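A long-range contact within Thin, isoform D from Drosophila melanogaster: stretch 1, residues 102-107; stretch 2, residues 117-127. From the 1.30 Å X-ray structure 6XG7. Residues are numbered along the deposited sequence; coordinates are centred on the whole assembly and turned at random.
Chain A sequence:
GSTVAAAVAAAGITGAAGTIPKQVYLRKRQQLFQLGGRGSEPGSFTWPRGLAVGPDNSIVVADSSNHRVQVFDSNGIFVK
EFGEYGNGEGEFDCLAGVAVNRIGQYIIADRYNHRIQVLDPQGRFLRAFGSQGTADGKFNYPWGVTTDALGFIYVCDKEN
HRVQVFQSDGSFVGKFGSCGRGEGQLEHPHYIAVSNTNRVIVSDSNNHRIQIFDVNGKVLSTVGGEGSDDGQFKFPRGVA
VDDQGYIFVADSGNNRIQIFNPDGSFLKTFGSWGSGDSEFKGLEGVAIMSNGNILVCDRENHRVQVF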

ATOM      1  N   ARG A 102     -11.323  -9.879  -2.635  1.00 15.72           N
ATOM      2  CA  ARG A 102     -11.475 -11.322  -2.736  1.00 18.36           C
ATOM      3  C   ARG A 102     -12.209 -11.772  -3.993  1.00 18.92           C
ATOM      4  O   ARG A 102     -12.108 -12.941  -4.360  1.00 21.78           O
ATOM      5  CB  ARG A 102     -12.230 -11.840  -1.506  1.00 20.66           C
ATOM      6  N   ILE A 103     -12.951 -10.896  -4.655  1.00 16.88           N
ATOM      7  CA  ILE A 103     -13.647 -11.242  -5.890  1.00 17.24           C
ATOM      8  C   ILE A 103     -13.047 -10.523  -7.098  1.00 17.44           C
ATOM      9  O   ILE A 103     -13.699 -10.397  -8.148  1.00 19.74           O
ATOM     10  CB  ILE A 103     -15.163 -11.029  -5.775  1.00 19.50           C
ATOM     11  CG1 ILE A 103     -15.490  -9.604  -5.311  1.00 20.03           C
ATOM     12  CG2 ILE A 103     -15.757 -12.071  -4.838  1.00 22.46           C
ATOM     13  CD1 ILE A 103     -16.933  -9.215  -5.546  1.00 21.30           C
ATOM     14  N   GLY A 104     -11.816 -10.038  -6.965  1.00 16.74           N
ATOM     15  CA  GLY A 104     -11.104  -9.486  -8.095  1.00 16.33           C
ATOM     16  C   GLY A 104     -11.395  -8.033  -8.404  1.00 15.64           C
ATOM     17  O   GLY A 104     -10.896  -7.519  -9.413  1.00 15.76           O
ATOM     18  N   GLN A 105     -12.166  -7.344  -7.573  1.00 14.77           N
ATOM     19  CA  GLN A 105     -12.439  -5.936  -7.821  1.00 14.56           C
ATOM     20  C   GLN A 105     -11.231  -5.093  -7.441  1.00 11.98           C
ATOM     21  O   GLN A 105     -10.496  -5.419  -6.514  1.00 12.30           O
ATOM     22  CB  GLN A 105     -13.657  -5.481  -7.014  1.00 16.44           C
ATOM     23  CG  GLN A 105     -14.931  -6.213  -7.422  1.00 18.18           C
ATOM     24  CD  GLN A 105     -16.124  -5.880  -6.565  1.00 20.89           C
ATOM     25  OE1 GLN A 105     -16.004  -5.542  -5.387  1.00 22.36           O
ATOM     26  NE2 GLN A 105     -17.302  -6.005  -7.158  1.00 23.12           N
ATOM     27  N   TYR A 106     -11.034  -4.012  -8.190  1.00 11.64           N
ATOM     28  CA  TYR A 106      -9.993  -3.032  -7.902  1.00 11.64           C
ATOM     29  C   TYR A 106     -10.565  -1.926  -7.028  1.00 11.07           C
ATOM     30  O   TYR A 106     -11.622  -1.365  -7.335  1.00 12.74           O
ATOM     31  CB  TYR A 106      -9.443  -2.429  -9.196  1.00 11.79           C
ATOM     32  CG  TYR A 106      -8.768  -3.438 -10.087  1.00 11.78           C
ATOM     33  CD1 TYR A 106      -7.439  -3.736  -9.925  1.00 12.18           C
ATOM     34  CD2 TYR A 106      -9.472  -4.120 -11.068  1.00 13.87           C
ATOM     35  CE1 TYR A 106      -6.811  -4.678 -10.722  1.00 12.93           C
ATOM     36  CE2 TYR A 106      -8.857  -5.067 -11.868  1.00 13.69           C
ATOM     37  CZ  TYR A 106      -7.520  -5.341 -11.697  1.00 13.34           C
ATOM     38  OH  TYR A 106      -6.870  -6.288 -12.459  1.00 17.11           O
ATOM     39  N   ILE A 107      -9.867  -1.624  -5.946  1.00 10.42           N
ATOM     40  CA  ILE A 107     -10.237  -0.562  -5.018  1.00 10.62           C
ATOM     41  C   ILE A 107      -9.139   0.489  -5.102  1.00  9.62           C
ATOM     42  O   ILE A 107      -7.975   0.193  -4.807  1.00 10.49           O
ATOM     43  CB  ILE A 107     -10.353  -1.080  -3.574  1.00 11.72           C
ATOM     44  CG1 ILE A 107     -11.044  -2.451  -3.497  1.00 18.59           C
ATOM     45  CG2 ILE A 107     -10.974  -0.017  -2.687  1.00 12.71           C
ATOM     46  CD1 ILE A 107     -12.427  -2.481  -4.014  1.00 20.24           C
ATOM     47  N   GLN A 117     -12.789   4.618  -5.414  1.00 10.32           N
ATOM     48  CA  GLN A 117     -13.512   4.021  -6.530  1.00 10.88           C
ATOM     49  C   GLN A 117     -13.346   2.506  -6.518  1.00 11.03           C
ATOM     50  O   GLN A 117     -12.279   1.983  -6.186  1.00 12.15           O
ATOM     51  CB  GLN A 117     -13.071   4.594  -7.883  1.00 11.54           C
ATOM     52  CG  GLN A 117     -13.358   6.065  -8.035  1.00 12.67           C
ATOM     53  CD  GLN A 117     -13.176   6.542  -9.454  1.00 13.54           C
ATOM     54  OE1 GLN A 117     -13.825   6.055 -10.376  1.00 14.88           O
ATOM     55  NE2 GLN A 117     -12.267   7.480  -9.643  1.00 12.60           N
ATOM     56  N   VAL A 118     -14.431   1.819  -6.848  1.00 11.32           N
ATOM     57  CA  VAL A 118     -14.453   0.376  -6.995  1.00 11.41           C
ATOM     58  C   VAL A 118     -14.728   0.054  -8.455  1.00 12.59           C
ATOM     59  O   VAL A 118     -15.704   0.541  -9.035  1.00 12.32           O
ATOM     60  CB  VAL A 118     -15.516  -0.267  -6.089  1.00 13.50           C
ATOM     61  CG1 VAL A 118     -15.487  -1.766  -6.236  1.00 14.37           C
ATOM     62  CG2 VAL A 118     -15.342   0.151  -4.641  1.00 14.92           C
ATOM     63  N   LEU A 119     -13.872  -0.770  -9.046  1.00 12.87           N
ATOM     64  CA  LEU A 119     -14.006  -1.195 -10.430  1.00 14.17           C
ATOM     65  C   LEU A 119     -14.064  -2.715 -10.472  1.00 15.55           C
ATOM     66  O   LEU A 119     -13.506  -3.390  -9.612  1.00 16.56           O
ATOM     67  CB  LEU A 119     -12.847  -0.652 -11.268  1.00 17.19           C
ATOM     68  CG  LEU A 119     -12.691   0.883 -11.210  1.00 21.36           C
ATOM     69  CD1 LEU A 119     -11.560   1.249 -10.261  1.00 24.07           C
ATOM     70  CD2 LEU A 119     -12.460   1.477 -12.591  1.00 24.49           C
ATOM     71  N   ASP A 120     -14.774  -3.247 -11.457  1.00 17.10           N
ATOM     72  CA  ASP A 120     -14.930  -4.693 -11.519  1.00 18.52           C
ATOM     73  C   ASP A 120     -13.619  -5.328 -11.974  1.00 20.04           C
ATOM     74  O   ASP A 120     -12.643  -4.609 -12.238  1.00 20.02           O
ATOM     75  CB  ASP A 120     -16.173  -5.087 -12.331  1.00 19.65           C
ATOM     76  CG  ASP A 120     -15.967  -5.070 -13.833  1.00 21.04           C
ATOM     77  OD1 ASP A 120     -14.849  -4.833 -14.326  1.00 20.34           O
ATOM     78  OD2 ASP A 120     -16.980  -5.312 -14.531  1.00 21.48           O
ATOM     79  N   PRO A 121     -13.531  -6.663 -12.003  1.00 21.00           N
ATOM     80  CA  PRO A 121     -12.246  -7.311 -12.311  1.00 21.35           C
ATOM     81  C   PRO A 121     -11.731  -7.024 -13.702  1.00 22.65           C
ATOM     82  O   PRO A 121     -10.569  -7.338 -13.982  1.00 24.12           O
ATOM     83  CB  PRO A 121     -12.551  -8.808 -12.132  1.00 21.62           C
ATOM     84  CG  PRO A 121     -13.713  -8.844 -11.210  1.00 22.88           C
ATOM     85  CD  PRO A 121     -14.542  -7.642 -11.572  1.00 21.28           C
ATOM     86  N   GLN A 122     -12.564  -6.473 -14.585  1.00 23.47           N
ATOM     87  CA  GLN A 122     -12.159  -6.062 -15.921  1.00 22.79           C
ATOM     88  C   GLN A 122     -11.787  -4.587 -15.977  1.00 21.53           C
ATOM     89  O   GLN A 122     -11.467  -4.083 -17.056  1.00 24.27           O
ATOM     90  CB  GLN A 122     -13.290  -6.338 -16.926  1.00 24.01           C
ATOM     91  CG  GLN A 122     -14.022  -7.673 -16.715  1.00 27.50           C
ATOM     92  CD  GLN A 122     -13.076  -8.871 -16.625  1.00 29.81           C
ATOM     93  OE1 GLN A 122     -11.977  -8.855 -17.187  1.00 31.29           O
ATOM     94  NE2 GLN A 122     -13.493  -9.912 -15.892  1.00 29.18           N
ATOM     95  N   GLY A 123     -11.840  -3.877 -14.855  1.00 20.00           N
ATOM     96  CA  GLY A 123     -11.555  -2.462 -14.861  1.00 19.39           C
ATOM     97  C   GLY A 123     -12.733  -1.563 -15.148  1.00 20.75           C
ATOM     98  O   GLY A 123     -12.529  -0.378 -15.412  1.00 21.50           O
ATOM     99  N   ARG A 124     -13.955  -2.086 -15.101  1.00 19.32           N
ATOM    100  CA  ARG A 124     -15.162  -1.317 -15.385  1.00 18.57           C
ATOM    101  C   ARG A 124     -15.659  -0.658 -14.104  1.00 16.78           C
ATOM    102  O   ARG A 124     -15.839  -1.329 -13.088  1.00 17.09           O
ATOM    103  CB  ARG A 124     -16.224  -2.275 -15.926  1.00 19.56           C
ATOM    104  CG  ARG A 124     -17.438  -1.647 -16.573  1.00 22.03           C
ATOM    105  CD  ARG A 124     -18.454  -2.748 -16.895  1.00 24.34           C
ATOM    106  NE  ARG A 124     -19.554  -2.270 -17.723  1.00 26.70           N
ATOM    107  CZ  ARG A 124     -19.495  -2.151 -19.047  1.00 27.47           C
ATOM    108  NH1 ARG A 124     -18.389  -2.485 -19.707  1.00 29.01           N
ATOM    109  NH2 ARG A 124     -20.550  -1.719 -19.715  1.00 29.72           N
ATOM    110  N   PHE A 125     -15.902   0.646 -14.160  1.00 16.61           N
ATOM    111  CA  PHE A 125     -16.328   1.368 -12.973  1.00 15.24           C
ATOM    112  C   PHE A 125     -17.627   0.796 -12.424  1.00 14.76           C
ATOM    113  O   PHE A 125     -18.583   0.545 -13.171  1.00 16.35           O
ATOM    114  CB  PHE A 125     -16.507   2.849 -13.312  1.00 15.38           C
ATOM    115  CG  PHE A 125     -17.173   3.654 -12.220  1.00 15.72           C
ATOM    116  CD1 PHE A 125     -18.560   3.789 -12.171  1.00 15.87           C
ATOM    117  CD2 PHE A 125     -16.408   4.281 -11.253  1.00 15.50           C
ATOM    118  CE1 PHE A 125     -19.168   4.537 -11.162  1.00 16.70           C
ATOM    119  CE2 PHE A 125     -17.005   5.030 -10.244  1.00 16.85           C
ATOM    120  CZ  PHE A 125     -18.381   5.157 -10.199  1.00 16.67           C
ATOM    121  N   LEU A 126     -17.655   0.586 -11.114  1.00 13.75           N
ATOM    122  CA  LEU A 126     -18.853   0.157 -10.410  1.00 14.48           C
ATOM    123  C   LEU A 126     -19.403   1.240  -9.500  1.00 14.76           C
ATOM    124  O   LEU A 126     -20.612   1.485  -9.499  1.00 16.13           O
ATOM    125  CB  LEU A 126     -18.570  -1.104  -9.585  1.00 15.93           C
ATOM    126  CG  LEU A 126     -18.213  -2.347 -10.388  1.00 17.51           C
ATOM    127  CD1 LEU A 126     -17.842  -3.454  -9.409  1.00 19.46           C
ATOM    128  CD2 LEU A 126     -19.347  -2.759 -11.316  1.00 21.29           C
ATOM    129  N   ARG A 127     -18.549   1.891  -8.710  1.00 13.51           N
ATOM    130  CA  ARG A 127     -19.064   2.884  -7.778  1.00 15.02           C
ATOM    131  C   ARG A 127     -17.930   3.739  -7.247  1.00 14.17           C
ATOM    132  O   ARG A 127     -16.763   3.331  -7.224  1.00 14.89           O
ATOM    133  CB  ARG A 127     -19.799   2.234  -6.605  1.00 17.04           C
ATOM    134  CG  ARG A 127     -18.919   1.423  -5.691  1.00 21.26           C
ATOM    135  CD  ARG A 127     -19.730   0.787  -4.572  1.00 26.24           C
ATOM    136  NE  ARG A 127     -20.628  -0.247  -5.085  1.00 30.21           N
ATOM    137  CZ  ARG A 127     -20.303  -1.531  -5.232  1.00 32.30           C
ATOM    138  NH1 ARG A 127     -19.095  -1.976  -4.901  1.00 32.43           N
ATOM    139  NH2 ARG A 127     -21.199  -2.371  -5.720  1.00 34.22           N
TER

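The two stretches meet as antiparallel strands. Tyr106 pairs with Leu119, and Ile107 with Val118. Tyr106 and Leu119 form a hydrogen-bonded pair: Tyr106 N donates to Leu119 O at 2.9 Å, and Leu119 N donates to Tyr106 O, also at 2.9 Å. The second bond is the straighter, with an angle at hydrogen of 167° against 145°. Ile107 and Val118 are a non-hydrogen-bonded pair, and their CA atoms lie 4.8 Å apart, against 5.1 Å between Tyr106 CA and Leu119 CA, as is usual for this kind of pair. CA-H...O contacts supplement the pairing: Val118 CA lies 3.3 Å from Tyr106 O, and Ile107 CA 3.5 Å from Gln117 O.

Beyond Leu119 the chain leaves the strand and makes a type I turn from Asp120 to Gly123. Gly123 N donates a hydrogen bond to Asp120 O at 2.8 Å. Asp120 OD1 accepts from Gln122 N at 2.8 Å and from Arg124 N at 3.0 Å. The CA-to-CB bond of Asp120 points away from stretch 1, and its carboxylate braces its own turn. Gly123 has a positive phi of 88°, which suits glycine.

Pro121 packs against the loop before Tyr106. Its CG is 3.4 Å from Ile103 O, and its CA makes a CA-H...O contact with Gly104 O at 3.2 Å. Gly104 also has positive phi; a CB there would lie a tight 3.3 Å from Pro121 CG.

Side chains alternate between the sheet faces. Tyr106 and Leu119 share one face, with their CB atoms 4.4 Å apart. The edge of the tyrosine ring meets backbone carbonyls: Tyr106 CD2 is 3.4 Å from Asp120 O and Tyr106 CE2 is 3.5 Å from Pro121 O. Ile107 and Val118 share the other face, where Ile107 CD1 reaches Val118 CG1 at 3.8 Å. The CA-to-CB bond of Gln105 points sideways; farther out, Gln105 NE2 lies 3.4 Å from the methyl carbon Leu126 CD1, a van der Waals contact.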